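Local structure of amine Dehydrogenase (Pseudomonas putida, 1JMX) at residues V61-T75 against G228-G240. The protein probably transfers electrons through two covalently bound c-type hemes, as part of a quinohemoprotein amine dehydrogenase. Sequence-based numbering, arbitrary orientation.
Sequences VKYLADKQGLAPSET and GSAILYNGYEWRG
Tyr236 meets the loop after helix 54-67 in two ways: its OH donates to Leu70 O at 2.9 Å, from above the carbonyl plane, and the puckered, saturated ring of Pro72 presents CG squarely over one flat aromatic face, 3.6 Å from the centroid, a CH-pi contact. On the helix itself, Asp66 OD1 takes the backbone N-H of Asn234 almost straight (3.1 Å, 174°), though from above the carboxylate plane. Asp66 OD2 forms a salt bridge with Lys62 NZ at 2.7 Å. Bent at chi2 (75°), Lys62 lays CD against Tyr233 CE2 at 3.7 Å, and a second bend at chi4 (83°) turns NZ back to Asp66, while the small Ala65 lets the Tyr233 ring come close. Water 1 accepts from both Leu70 N and Asn234 ND2, joining loop and turn. Behind these, a classic beta bulge sets Tyr236 and Glu237 both facing Tyr233; Glu237 CG lies against the opposite face of the Tyr236 ring, toward its rim. Replacing Tyr236 by an alanine is likely to leave Leu70 O without this donor and Pro72 CG without its ring face. The heme-binding region thus meets a hairpin of the eight-stranded barrel through directional hydrogen bonds as well as apolar contact.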
ATOM      1  N   VAL A  61      10.861  -4.311 -23.822  1.00 14.27           N
ATOM      2  CA  VAL A  61      10.855  -5.195 -22.653  1.00 14.94           C
ATOM      3  C   VAL A  61      11.540  -6.512 -23.011  1.00 14.63           C
ATOM      4  O   VAL A  61      12.404  -6.979 -22.281  1.00 14.41           O
ATOM      5  CB  VAL A  61       9.409  -5.470 -22.151  1.00 15.17           C
ATOM      6  CG1 VAL A  61       9.408  -6.571 -21.091  1.00 14.60           C
ATOM      7  CG2 VAL A  61       8.795  -4.190 -21.584  1.00 12.99           C
ATOM      8  N   LYS A  62      11.179  -7.077 -24.163  1.00 15.34           N
ATOM      9  CA  LYS A  62      11.763  -8.331 -24.633  1.00 15.35           C
ATOM     10  C   LYS A  62      13.271  -8.162 -24.774  1.00 15.56           C
ATOM     11  O   LYS A  62      14.051  -8.967 -24.257  1.00 16.73           O
ATOM     12  CB  LYS A  62      11.148  -8.732 -25.979  1.00 15.64           C
ATOM     13  CG  LYS A  62      11.731 -10.005 -26.609  1.00 18.01           C
ATOM     14  CD  LYS A  62      11.230 -11.259 -25.913  1.00 19.69           C
ATOM     15  CE  LYS A  62      11.717 -12.530 -26.595  1.00 19.35           C
ATOM     16  NZ  LYS A  62      13.087 -12.944 -26.193  1.00 20.27           N
ATOM     17  N   TYR A  63      13.668  -7.073 -25.425  1.00 15.92           N
ATOM     18  CA  TYR A  63      15.075  -6.768 -25.650  1.00 15.22           C
ATOM     19  C   TYR A  63      15.855  -6.616 -24.347  1.00 14.29           C
ATOM     20  O   TYR A  63      16.912  -7.218 -24.168  1.00 13.95           O
ATOM     21  CB  TYR A  63      15.217  -5.490 -26.496  1.00 15.78           C
ATOM     22  CG  TYR A  63      16.653  -5.088 -26.742  1.00 17.53           C
ATOM     23  CD1 TYR A  63      17.243  -4.038 -26.029  1.00 18.71           C
ATOM     24  CD2 TYR A  63      17.447  -5.794 -27.651  1.00 18.53           C
ATOM     25  CE1 TYR A  63      18.588  -3.707 -26.212  1.00 19.33           C
ATOM     26  CE2 TYR A  63      18.796  -5.471 -27.841  1.00 18.98           C
ATOM     27  CZ  TYR A  63      19.361  -4.431 -27.117  1.00 19.91           C
ATOM     28  OH  TYR A  63      20.697  -4.137 -27.286  1.00 21.95           O
ATOM     29  N   LEU A  64      15.322  -5.824 -23.430  1.00 13.98           N
ATOM     30  CA  LEU A  64      15.997  -5.586 -22.160  1.00 13.57           C
ATOM     31  C   LEU A  64      15.958  -6.779 -21.204  1.00 13.09           C
ATOM     32  O   LEU A  64      16.916  -7.028 -20.488  1.00 12.69           O
ATOM     33  CB  LEU A  64      15.425  -4.332 -21.509  1.00 12.40           C
ATOM     34  CG  LEU A  64      15.649  -3.088 -22.370  1.00 11.61           C
ATOM     35  CD1 LEU A  64      14.764  -1.956 -21.904  1.00 11.72           C
ATOM     36  CD2 LEU A  64      17.122  -2.706 -22.339  1.00 10.53           C
ATOM     37  N   ALA A  65      14.872  -7.543 -21.242  1.00 13.35           N
ATOM     38  CA  ALA A  65      14.715  -8.710 -20.384  1.00 13.77           C
ATOM     39  C   ALA A  65      15.715  -9.814 -20.740  1.00 14.98           C
ATOM     40  O   ALA A  65      16.167 -10.553 -19.875  1.00 15.45           O
ATOM     41  CB  ALA A  65      13.286  -9.230 -20.464  1.00 12.91           C
ATOM     42  N   ASP A  66      16.048  -9.922 -22.021  1.00 16.21           N
ATOM     43  CA  ASP A  66      17.005 -10.917 -22.492  1.00 17.37           C
ATOM     44  C   ASP A  66      18.429 -10.451 -22.234  1.00 18.11           C
ATOM     45  O   ASP A  66      19.240 -11.204 -21.710  1.00 20.42           O
ATOM     46  CB  ASP A  66      16.829 -11.171 -23.990  1.00 16.48           C
ATOM     47  CG  ASP A  66      15.630 -12.040 -24.313  1.00 18.88           C
ATOM     48  OD1 ASP A  66      14.667 -12.126 -23.519  1.00 19.74           O
ATOM     49  OD2 ASP A  66      15.650 -12.642 -25.396  1.00 22.47           O
ATOM     50  N   LYS A  67      18.728  -9.207 -22.605  1.00 19.70           N
ATOM     51  CA  LYS A  67      20.063  -8.627 -22.419  1.00 20.79           C
ATOM     52  C   LYS A  67      20.453  -8.466 -20.950  1.00 21.25           C
ATOM     53  O   LYS A  67      21.560  -8.833 -20.535  1.00 20.96           O
ATOM     54  CB  LYS A  67      20.145  -7.258 -23.108  1.00 22.28           C
ATOM     55  CG  LYS A  67      21.052  -7.216 -24.328  1.00 25.40           C
ATOM     56  CD  LYS A  67      20.631  -8.268 -25.367  1.00 29.41           C
ATOM     57  CE  LYS A  67      19.145  -8.142 -25.746  1.00 29.99           C
ATOM     58  NZ  LYS A  67      18.577  -9.271 -26.572  1.00 29.19           N
ATOM     59  N   GLN A  68      19.538  -7.896 -20.171  1.00 21.44           N
ATOM     60  CA  GLN A  68      19.773  -7.650 -18.755  1.00 19.76           C
ATOM     61  C   GLN A  68      18.708  -8.265 -17.858  1.00 17.97           C
ATOM     62  O   GLN A  68      17.863  -7.573 -17.294  1.00 17.12           O
ATOM     63  CB  GLN A  68      19.881  -6.148 -18.520  1.00 19.92           C
ATOM     64  CG  GLN A  68      21.089  -5.519 -19.196  1.00 21.65           C
ATOM     65  CD  GLN A  68      20.802  -4.123 -19.690  1.00 22.07           C
ATOM     66  OE1 GLN A  68      21.207  -3.748 -20.790  1.00 24.44           O
ATOM     67  NE2 GLN A  68      20.083  -3.350 -18.892  1.00 21.43           N
ATOM     68  N   GLY A  69      18.764  -9.582 -17.736  1.00 17.64           N
ATOM     69  CA  GLY A  69      17.818 -10.289 -16.899  1.00 16.31           C
ATOM     70  C   GLY A  69      18.520 -10.893 -15.702  1.00 14.84           C
ATOM     71  O   GLY A  69      19.675 -10.579 -15.419  1.00 13.74           O
ATOM     72  N   LEU A  70      17.808 -11.748 -14.982  1.00 14.31           N
ATOM     73  CA  LEU A  70      18.374 -12.397 -13.811  1.00 14.28           C
ATOM     74  C   LEU A  70      18.543 -13.885 -14.093  1.00 13.95           C
ATOM     75  O   LEU A  70      17.778 -14.473 -14.848  1.00 14.40           O
ATOM     76  CB  LEU A  70      17.444 -12.238 -12.603  1.00 13.03           C
ATOM     77  CG  LEU A  70      16.966 -10.865 -12.143  1.00 14.53           C
ATOM     78  CD1 LEU A  70      16.178 -11.029 -10.856  1.00 14.44           C
ATOM     79  CD2 LEU A  70      18.138  -9.946 -11.913  1.00 15.15           C
ATOM     80  N   ALA A  71      19.570 -14.483 -13.509  1.00 13.66           N
ATOM     81  CA  ALA A  71      19.768 -15.913 -13.654  1.00 13.71           C
ATOM     82  C   ALA A  71      18.640 -16.563 -12.833  1.00 14.20           C
ATOM     83  O   ALA A  71      18.053 -15.924 -11.958  1.00 13.96           O
ATOM     84  CB  ALA A  71      21.128 -16.310 -13.108  1.00 13.09           C
ATOM     85  N   PRO A  72      18.289 -17.821 -13.138  1.00 14.00           N
ATOM     86  CA  PRO A  72      17.224 -18.485 -12.387  1.00 13.74           C
ATOM     87  C   PRO A  72      17.439 -18.441 -10.875  1.00 13.93           C
ATOM     88  O   PRO A  72      16.539 -18.067 -10.132  1.00 14.41           O
ATOM     89  CB  PRO A  72      17.272 -19.909 -12.934  1.00 14.27           C
ATOM     90  CG  PRO A  72      17.667 -19.687 -14.354  1.00 13.28           C
ATOM     91  CD  PRO A  72      18.783 -18.692 -14.218  1.00 13.56           C
ATOM     92  N   SER A  73      18.652 -18.758 -10.436  1.00 14.26           N
ATOM     93  CA  SER A  73      18.979 -18.765  -9.018  1.00 14.32           C
ATOM     94  C   SER A  73      18.915 -17.392  -8.352  1.00 14.69           C
ATOM     95  O   SER A  73      18.920 -17.297  -7.131  1.00 15.84           O
ATOM     96  CB  SER A  73      20.347 -19.404  -8.790  1.00 14.38           C
ATOM     97  OG  SER A  73      21.372 -18.661  -9.411  1.00 19.42           O
ATOM     98  N   GLU A  74      18.868 -16.328  -9.147  1.00 14.79           N
ATOM     99  CA  GLU A  74      18.778 -14.984  -8.589  1.00 14.55           C
ATOM    100  C   GLU A  74      17.326 -14.620  -8.286  1.00 15.06           C
ATOM    101  O   GLU A  74      17.054 -13.569  -7.712  1.00 15.73           O
ATOM    102  CB  GLU A  74      19.419 -13.957  -9.524  1.00 14.69           C
ATOM    103  CG  GLU A  74      20.926 -14.142  -9.708  1.00 14.07           C
ATOM    104  CD  GLU A  74      21.534 -13.105 -10.633  1.00 13.69           C
ATOM    105  OE1 GLU A  74      20.937 -12.803 -11.682  1.00 13.96           O
ATOM    106  OE2 GLU A  74      22.611 -12.585 -10.307  1.00 14.48           O
ATOM    107  N   THR A  75      16.398 -15.480  -8.709  1.00 15.11           N
ATOM    108  CA  THR A  75      14.973 -15.278  -8.441  1.00 17.27           C
ATOM    109  C   THR A  75      14.487 -16.240  -7.343  1.00 17.34           C
ATOM    110  O   THR A  75      13.355 -16.134  -6.882  1.00 17.14           O
ATOM    111  CB  THR A  75      14.084 -15.487  -9.697  1.00 17.12           C
ATOM    112  OG1 THR A  75      14.179 -16.848 -10.145  1.00 17.72           O
ATOM    113  CG2 THR A  75      14.490 -14.541 -10.810  1.00 17.16           C
ATOM    114  N   GLY A 228      -4.139 -20.323 -26.473  1.00 20.76           N
ATOM    115  CA  GLY A 228      -3.512 -19.037 -26.238  1.00 19.78           C
ATOM    116  C   GLY A 228      -2.116 -18.982 -26.804  1.00 18.80           C
ATOM    117  O   GLY A 228      -1.778 -19.725 -27.728  1.00 19.51           O
ATOM    118  N   SER A 229      -1.295 -18.101 -26.250  1.00 18.00           N
ATOM    119  CA  SER A 229       0.072 -17.958 -26.715  1.00 18.72           C
ATOM    120  C   SER A 229       1.004 -17.628 -25.565  1.00 17.73           C
ATOM    121  O   SER A 229       0.562 -17.319 -24.462  1.00 18.65           O
ATOM    122  CB  SER A 229       0.155 -16.881 -27.791  1.00 19.14           C
ATOM    123  OG  SER A 229      -0.408 -15.672 -27.322  1.00 23.29           O
ATOM    124  N   ALA A 230       2.298 -17.694 -25.834  1.00 17.38           N
ATOM    125  CA  ALA A 230       3.290 -17.415 -24.818  1.00 17.08           C
ATOM    126  C   ALA A 230       4.591 -16.918 -25.433  1.00 17.97           C
ATOM    127  O   ALA A 230       4.851 -17.123 -26.624  1.00 17.29           O
ATOM    128  CB  ALA A 230       3.547 -18.657 -23.998  1.00 16.06           C
ATOM    129  N   ILE A 231       5.366 -16.202 -24.621  1.00 18.11           N
ATOM    130  CA  ILE A 231       6.658 -15.667 -25.016  1.00 18.94           C
ATOM    131  C   ILE A 231       7.621 -16.193 -23.974  1.00 18.33           C
ATOM    132  O   ILE A 231       7.228 -16.488 -22.849  1.00 18.70           O
ATOM    133  CB  ILE A 231       6.691 -14.110 -25.000  1.00 21.10           C
ATOM    134  CG1 ILE A 231       5.661 -13.549 -25.983  1.00 23.92           C
ATOM    135  CG2 ILE A 231       8.083 -13.598 -25.416  1.00 21.47           C
ATOM    136  CD1 ILE A 231       5.670 -12.027 -26.096  1.00 27.95           C
ATOM    137  N   LEU A 232       8.883 -16.304 -24.356  1.00 17.73           N
ATOM    138  CA  LEU A 232       9.905 -16.806 -23.462  1.00 18.31           C
ATOM    139  C   LEU A 232      11.013 -15.756 -23.337  1.00 18.51           C
ATOM    140  O   LEU A 232      11.629 -15.363 -24.333  1.00 19.18           O
ATOM    141  CB  LEU A 232      10.438 -18.137 -24.012  1.00 17.75           C
ATOM    142  CG  LEU A 232      11.293 -19.137 -23.228  1.00 19.29           C
ATOM    143  CD1 LEU A 232      12.745 -19.021 -23.621  1.00 19.89           C
ATOM    144  CD2 LEU A 232      11.089 -19.006 -21.735  1.00 18.92           C
ATOM    145  N   TYR A 233      11.201 -15.271 -22.111  1.00 16.65           N
ATOM    146  CA  TYR A 233      12.214 -14.271 -21.788  1.00 14.55           C
ATOM    147  C   TYR A 233      13.417 -14.900 -21.116  1.00 14.78           C
ATOM    148  O   TYR A 233      13.278 -15.795 -20.289  1.00 15.93           O
ATOM    149  CB  TYR A 233      11.652 -13.225 -20.827  1.00 13.69           C
ATOM    150  CG  TYR A 233      10.479 -12.444 -21.344  1.00 10.18           C
ATOM    151  CD1 TYR A 233       9.191 -12.708 -20.888  1.00 10.21           C
ATOM    152  CD2 TYR A 233      10.658 -11.404 -22.254  1.00 10.29           C
ATOM    153  CE1 TYR A 233       8.113 -11.955 -21.317  1.00  9.16           C
ATOM    154  CE2 TYR A 233       9.589 -10.644 -22.689  1.00  8.45           C
ATOM    155  CZ  TYR A 233       8.320 -10.922 -22.215  1.00  9.93           C
ATOM    156  OH  TYR A 233       7.259 -10.162 -22.624  1.00  9.27           O
ATOM    157  N   ASN A 234      14.599 -14.425 -21.484  1.00 15.15           N
ATOM    158  CA  ASN A 234      15.854 -14.884 -20.900  1.00 15.30           C
ATOM    159  C   ASN A 234      16.042 -16.402 -20.857  1.00 16.21           C
ATOM    160  O   ASN A 234      16.662 -16.926 -19.937  1.00 17.41           O
ATOM    161  CB  ASN A 234      16.012 -14.281 -19.499  1.00 16.01           C
ATOM    162  CG  ASN A 234      17.435 -14.358 -18.977  1.00 16.46           C
ATOM    163  OD1 ASN A 234      18.383 -14.480 -19.742  1.00 17.06           O
ATOM    164  ND2 ASN A 234      17.585 -14.283 -17.664  1.00 18.28           N
ATOM    165  N   GLY A 235      15.472 -17.103 -21.833  1.00 16.68           N
ATOM    166  CA  GLY A 235      15.629 -18.545 -21.913  1.00 16.64           C
ATOM    167  C   GLY A 235      14.888 -19.417 -20.922  1.00 16.64           C
ATOM    168  O   GLY A 235      14.941 -20.638 -21.047  1.00 17.74           O
ATOM    169  N   TYR A 236      14.197 -18.821 -19.950  1.00 16.35           N
ATOM    170  CA  TYR A 236      13.455 -19.607 -18.963  1.00 15.35           C
ATOM    171  C   TYR A 236      12.177 -18.947 -18.456  1.00 15.47           C
ATOM    172  O   TYR A 236      11.256 -19.644 -18.044  1.00 15.34           O
ATOM    173  CB  TYR A 236      14.348 -20.004 -17.778  1.00 15.29           C
ATOM    174  CG  TYR A 236      14.615 -18.904 -16.764  1.00 16.38           C
ATOM    175  CD1 TYR A 236      14.002 -18.922 -15.511  1.00 15.27           C
ATOM    176  CD2 TYR A 236      15.489 -17.858 -17.056  1.00 16.37           C
ATOM    177  CE1 TYR A 236      14.254 -17.928 -14.573  1.00 17.31           C
ATOM    178  CE2 TYR A 236      15.748 -16.858 -16.128  1.00 17.21           C
ATOM    179  CZ  TYR A 236      15.132 -16.900 -14.889  1.00 17.08           C
ATOM    180  OH  TYR A 236      15.417 -15.934 -13.960  1.00 17.25           O
ATOM    181  N   GLU A 237      12.115 -17.614 -18.500  1.00 14.53           N
ATOM    182  CA  GLU A 237      10.937 -16.879 -18.032  1.00 12.99           C
ATOM    183  C   GLU A 237       9.757 -16.931 -18.993  1.00 13.55           C
ATOM    184  O   GLU A 237       9.603 -16.093 -19.882  1.00 12.80           O
ATOM    185  CB  GLU A 237      11.291 -15.431 -17.688  1.00 11.87           C
ATOM    186  CG  GLU A 237      12.134 -15.269 -16.425  1.00 12.37           C
ATOM    187  CD  GLU A 237      11.364 -15.525 -15.125  1.00 13.93           C
ATOM    188  OE1 GLU A 237      10.210 -16.007 -15.156  1.00 14.94           O
ATOM    189  OE2 GLU A 237      11.925 -15.236 -14.049  1.00 14.42           O
ATOM    190  N   TRP A 238       8.902 -17.919 -18.760  1.00 14.05           N
ATOM    191  CA  TRP A 238       7.719 -18.165 -19.562  1.00 12.66           C
ATOM    192  C   TRP A 238       6.531 -17.304 -19.146  1.00 13.12           C
ATOM    193  O   TRP A 238       6.105 -17.329 -17.993  1.00 13.82           O
ATOM    194  CB  TRP A 238       7.361 -19.647 -19.455  1.00 13.74           C
ATOM    195  CG  TRP A 238       6.072 -20.047 -20.095  1.00 13.17           C
ATOM    196  CD1 TRP A 238       4.817 -19.923 -19.566  1.00 12.49           C
ATOM    197  CD2 TRP A 238       5.915 -20.707 -21.355  1.00 14.47           C
ATOM    198  NE1 TRP A 238       3.889 -20.473 -20.415  1.00 14.92           N
ATOM    199  CE2 TRP A 238       4.533 -20.964 -21.521  1.00 15.68           C
ATOM    200  CE3 TRP A 238       6.805 -21.111 -22.359  1.00 13.16           C
ATOM    201  CZ2 TRP A 238       4.022 -21.612 -22.656  1.00 15.46           C
ATOM    202  CZ3 TRP A 238       6.299 -21.751 -23.483  1.00 14.37           C
ATOM    203  CH2 TRP A 238       4.918 -21.995 -23.622  1.00 13.71           C
ATOM    204  N   ARG A 239       5.995 -16.552 -20.102  1.00 11.87           N
ATOM    205  CA  ARG A 239       4.840 -15.699 -19.866  1.00 12.69           C
ATOM    206  C   ARG A 239       3.792 -16.041 -20.904  1.00 13.84           C
ATOM    207  O   ARG A 239       4.015 -15.875 -22.093  1.00 16.06           O
ATOM    208  CB  ARG A 239       5.219 -14.219 -19.976  1.00 11.36           C
ATOM    209  CG  ARG A 239       6.168 -13.756 -18.904  1.00 10.15           C
ATOM    210  CD  ARG A 239       5.548 -13.874 -17.525  1.00  8.09           C
ATOM    211  NE  ARG A 239       6.489 -13.451 -16.497  1.00  9.83           N
ATOM    212  CZ  ARG A 239       7.508 -14.188 -16.077  1.00  8.79           C
ATOM    213  NH1 ARG A 239       7.715 -15.392 -16.585  1.00 10.55           N
ATOM    214  NH2 ARG A 239       8.350 -13.704 -15.185  1.00  8.78           N
ATOM    215  N   GLY A 240       2.636 -16.505 -20.457  1.00 14.80           N
ATOM    216  CA  GLY A 240       1.609 -16.864 -21.406  1.00 16.63           C
ATOM    217  C   GLY A 240       0.218 -16.410 -21.049  1.00 18.53           C
ATOM    218  O   GLY A 240      -0.040 -15.942 -19.944  1.00 16.89           O
TER
HETATM  219  O   HOH W   1      15.334 -12.818 -16.433  1.00 15.97           O